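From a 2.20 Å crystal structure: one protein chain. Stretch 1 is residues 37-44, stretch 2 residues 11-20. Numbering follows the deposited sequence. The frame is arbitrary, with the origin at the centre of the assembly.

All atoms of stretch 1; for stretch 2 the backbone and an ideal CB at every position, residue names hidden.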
# COMPACT_ATOMS: atom_id res chain seq x y z
N GLN B 37 -22.59 12.20 29.32
CA GLN B 37 -22.92 11.98 27.91
C GLN B 37 -23.32 13.25 27.18
O GLN B 37 -23.05 13.39 25.98
CB GLN B 37 -24.01 10.93 27.73
CG GLN B 37 -23.93 10.23 26.41
CD GLN B 37 -25.06 9.26 26.20
OE1 GLN B 37 -25.43 8.53 27.11
NE2 GLN B 37 -25.61 9.24 25.00
N VAL B 38 -23.95 14.17 27.92
CA VAL B 38 -24.39 15.45 27.37
C VAL B 38 -23.28 16.47 27.57
O VAL B 38 -22.83 16.73 28.69
CB VAL B 38 -25.72 15.94 28.02
CG1 VAL B 38 -26.21 17.23 27.34
CG2 VAL B 38 -26.80 14.82 27.98
N GLN B 39 -22.79 16.99 26.46
CA GLN B 39 -21.76 17.99 26.47
C GLN B 39 -22.48 19.33 26.47
O GLN B 39 -23.71 19.37 26.30
CB GLN B 39 -20.83 17.82 25.25
CG GLN B 39 -20.25 16.41 25.04
CD GLN B 39 -19.46 15.94 26.22
OE1 GLN B 39 -18.87 16.73 26.95
NE2 GLN B 39 -19.47 14.63 26.44
N PRO B 40 -21.74 20.43 26.72
CA PRO B 40 -22.30 21.79 26.70
C PRO B 40 -23.17 22.15 25.47
O PRO B 40 -24.19 22.78 25.64
CB PRO B 40 -21.05 22.66 26.79
CG PRO B 40 -20.05 21.84 27.48
CD PRO B 40 -20.31 20.43 27.08
N ALA B 41 -22.78 21.72 24.26
CA ALA B 41 -23.52 22.03 23.01
C ALA B 41 -23.66 20.85 22.02
O ALA B 41 -23.77 21.06 20.80
CB ALA B 41 -22.88 23.21 22.34
N SER B 42 -23.66 19.62 22.56
CA SER B 42 -23.79 18.38 21.79
C SER B 42 -24.03 17.20 22.72
O SER B 42 -23.93 17.32 23.94
CB SER B 42 -22.54 18.12 20.93
OG SER B 42 -21.36 18.13 21.73
N LEU B 43 -24.36 16.07 22.14
CA LEU B 43 -24.51 14.82 22.84
C LEU B 43 -23.69 13.70 22.17
O LEU B 43 -23.80 13.45 20.98
CB LEU B 43 -25.99 14.47 22.87
CG LEU B 43 -26.46 13.07 23.24
CD1 LEU B 43 -26.43 12.82 24.74
CD2 LEU B 43 -27.81 12.85 22.63
N ASP B 44 -22.86 13.04 22.96
CA ASP B 44 -22.26 11.75 22.59
C ASP B 44 -23.29 10.67 22.29
O ASP B 44 -24.33 10.57 22.95
CB ASP B 44 -21.31 11.24 23.68
CG ASP B 44 -20.00 12.00 23.71
OD1 ASP B 44 -19.90 13.03 22.98
OD2 ASP B 44 -19.09 11.57 24.45
N UNK B 11 -30.68 29.00 17.30
CA UNK B 11 -29.30 28.65 17.70
C UNK B 11 -29.13 27.20 18.08
O UNK B 11 -29.98 26.37 17.78
CB UNK B 11 -28.86 29.52 18.88
N UNK B 12 -28.03 26.90 18.76
CA UNK B 12 -27.71 25.55 19.19
C UNK B 12 -28.32 25.28 20.57
O UNK B 12 -28.27 26.13 21.45
CB UNK B 12 -26.19 25.34 19.22
N UNK B 13 -28.91 24.10 20.74
CA UNK B 13 -29.39 23.65 22.04
C UNK B 13 -28.23 23.34 22.99
O UNK B 13 -27.33 22.55 22.68
CB UNK B 13 -30.28 22.41 21.87
N UNK B 14 -28.27 23.97 24.16
CA UNK B 14 -27.34 23.67 25.23
C UNK B 14 -27.73 22.34 25.90
O UNK B 14 -28.79 21.80 25.64
CB UNK B 14 -27.31 24.81 26.25
N UNK B 15 -26.84 21.80 26.73
CA UNK B 15 -27.12 20.57 27.49
C UNK B 15 -28.46 20.52 28.29
O UNK B 15 -29.04 19.44 28.45
CB UNK B 15 -25.97 20.35 28.47
N UNK B 16 -28.93 21.67 28.79
CA UNK B 16 -30.17 21.71 29.54
C UNK B 16 -31.33 21.35 28.64
O UNK B 16 -32.18 20.54 28.99
CB UNK B 16 -30.38 23.09 30.17
N UNK B 17 -31.36 21.98 27.49
CA UNK B 17 -32.29 21.67 26.42
C UNK B 17 -32.16 20.23 25.91
O UNK B 17 -33.16 19.58 25.67
CB UNK B 17 -32.08 22.65 25.26
N UNK B 18 -30.94 19.74 25.75
CA UNK B 18 -30.75 18.35 25.29
C UNK B 18 -31.36 17.42 26.32
O UNK B 18 -32.06 16.47 25.98
CB UNK B 18 -29.27 18.02 25.08
N UNK B 19 -31.09 17.70 27.59
CA UNK B 19 -31.69 16.94 28.68
C UNK B 19 -33.23 17.05 28.72
O UNK B 19 -33.88 16.08 28.96
CB UNK B 19 -31.11 17.42 30.01
N UNK B 20 -33.77 18.25 28.46
CA UNK B 20 -35.22 18.47 28.37
C UNK B 20 -35.84 17.65 27.24
O UNK B 20 -36.91 17.09 27.42
CB UNK B 20 -35.52 19.96 28.16

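Position 11 lies out of reach of stretch 1, so nothing there selects a side chain. Its backbone does: phi 157° and psi -163° is a conformation that glycine adopts readily and residues with a CB seldom do. The residue is Gly11.

At position 12 the CA-to-CB bond points toward stretch 1, and the ideal CB stands 5.0 Å from Ala41 CB. The strand-like backbone and this small apolar neighbour suit a medium-sized aliphatic residue, with valine, isoleucine or leucine all plausible. Ile12 is found, its CG2 4.0 Å from Ala41 CB and 3.7 Å from Ala41 O.

The CB of position 13 points sideways with nothing of stretch 1 within 5.5 Å, so many residues would do. It is Leu13, whose side chain leads away; its contribution is the backbone, since a water lies 3.0 Å from both Leu13 O and Ala41 O, within hydrogen-bonding reach of each, the geometry to Ala41 O being weak.

Position 14 precedes a helix, in the N-cap place where serine, threonine, aspartate or asparagine is common. Its CB points away overall, yet the ideal CB is 3.8 Å from Pro40 O, and a small residue is equally acceptable. The deposited Ala14 offers no side-chain cap; its CA makes a CA-H...O contact with Pro40 O (3.3 Å), and its carbonyl O accepts the helical bond from the amide N of position 18 (3.0 Å).

Position 15 is the most closely approached. Its amide donates to Pro40 O (N to O 3.0 Å, 140° at the hydrogen), tying the first helical turn to the loop of stretch 1. CB points toward stretch 1, with Gln39 O and Val38 CG1 each 3.3 Å from the ideal position, which leaves little room for branching at CB. Alanine, serine or a short acid would suit, an acid being favourable near a helix N-terminus. Asp15 has chi1 in p, and a water donates both to its OD2 (2.6 Å) and to Val38 O (2.9 Å), linking the carboxylate to the backbone of Val38.

Positions 16 and 17 do not touch stretch 1, and any helix-compatible residue could serve; they are Gly16 and Ala17.

Position 18, one turn after 14, points its CB toward stretch 1, 3.9 Å from Val38 CG1 and 5.3 Å from Leu43 CB. Facing these aliphatic groups, an isoleucine, leucine, valine or methionine is expected. Ile18 packs its CB 3.9 Å from Val38 CG1 and its CG2 4.2 Å from Leu43 CB, while CD1 extends to 3.5 Å from Ser42 O.

At position 19 CB points sideways, 5.4 Å from Val38 CG2, so a short side chain would gain little and a long one, such as lysine, arginine, glutamine or methionine, could reach back. Arg19 does so: one face of its guanidinium is covered by Val38 CB, 3.9 Å from NH1, and NH2 forms a long salt bridge with Asp15 OD2 (3.6 Å).

Position 20 is out of reach and unconstrained by stretch 1; the residue is Ala20.

Stretch 2 11-20: GILADGAIRA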
# COMPACT_ATOMS: atom_id res chain seq x y z
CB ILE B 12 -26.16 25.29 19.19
CG1 ILE B 12 -25.63 25.39 17.76
CG2 ILE B 12 -25.82 23.92 19.74
CD1 ILE B 12 -24.19 25.81 17.64
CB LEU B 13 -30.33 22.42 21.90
CG LEU B 13 -31.74 22.62 21.31
CD1 LEU B 13 -31.73 22.97 19.81
CD2 LEU B 13 -32.56 21.35 21.55
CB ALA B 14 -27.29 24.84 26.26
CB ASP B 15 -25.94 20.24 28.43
CG ASP B 15 -25.40 21.45 29.16
OD1 ASP B 15 -26.07 22.49 29.17
OD2 ASP B 15 -24.29 21.34 29.73
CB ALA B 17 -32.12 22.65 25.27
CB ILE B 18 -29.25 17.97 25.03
CG1 ILE B 18 -28.65 18.78 23.87
CG2 ILE B 18 -29.13 16.47 24.72
CD1 ILE B 18 -27.13 18.73 23.80
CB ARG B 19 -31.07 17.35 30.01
CG ARG B 19 -29.73 16.66 30.22
CD ARG B 19 -29.20 16.87 31.57
NE ARG B 19 -28.30 18.01 31.59
CZ ARG B 19 -26.97 17.95 31.71
NH1 ARG B 19 -26.32 16.80 31.82
NH2 ARG B 19 -26.28 19.07 31.70
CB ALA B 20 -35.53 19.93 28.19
O HOH W 1 -26.67 20.49 20.63
O HOH W 2 -22.82 19.26 30.18
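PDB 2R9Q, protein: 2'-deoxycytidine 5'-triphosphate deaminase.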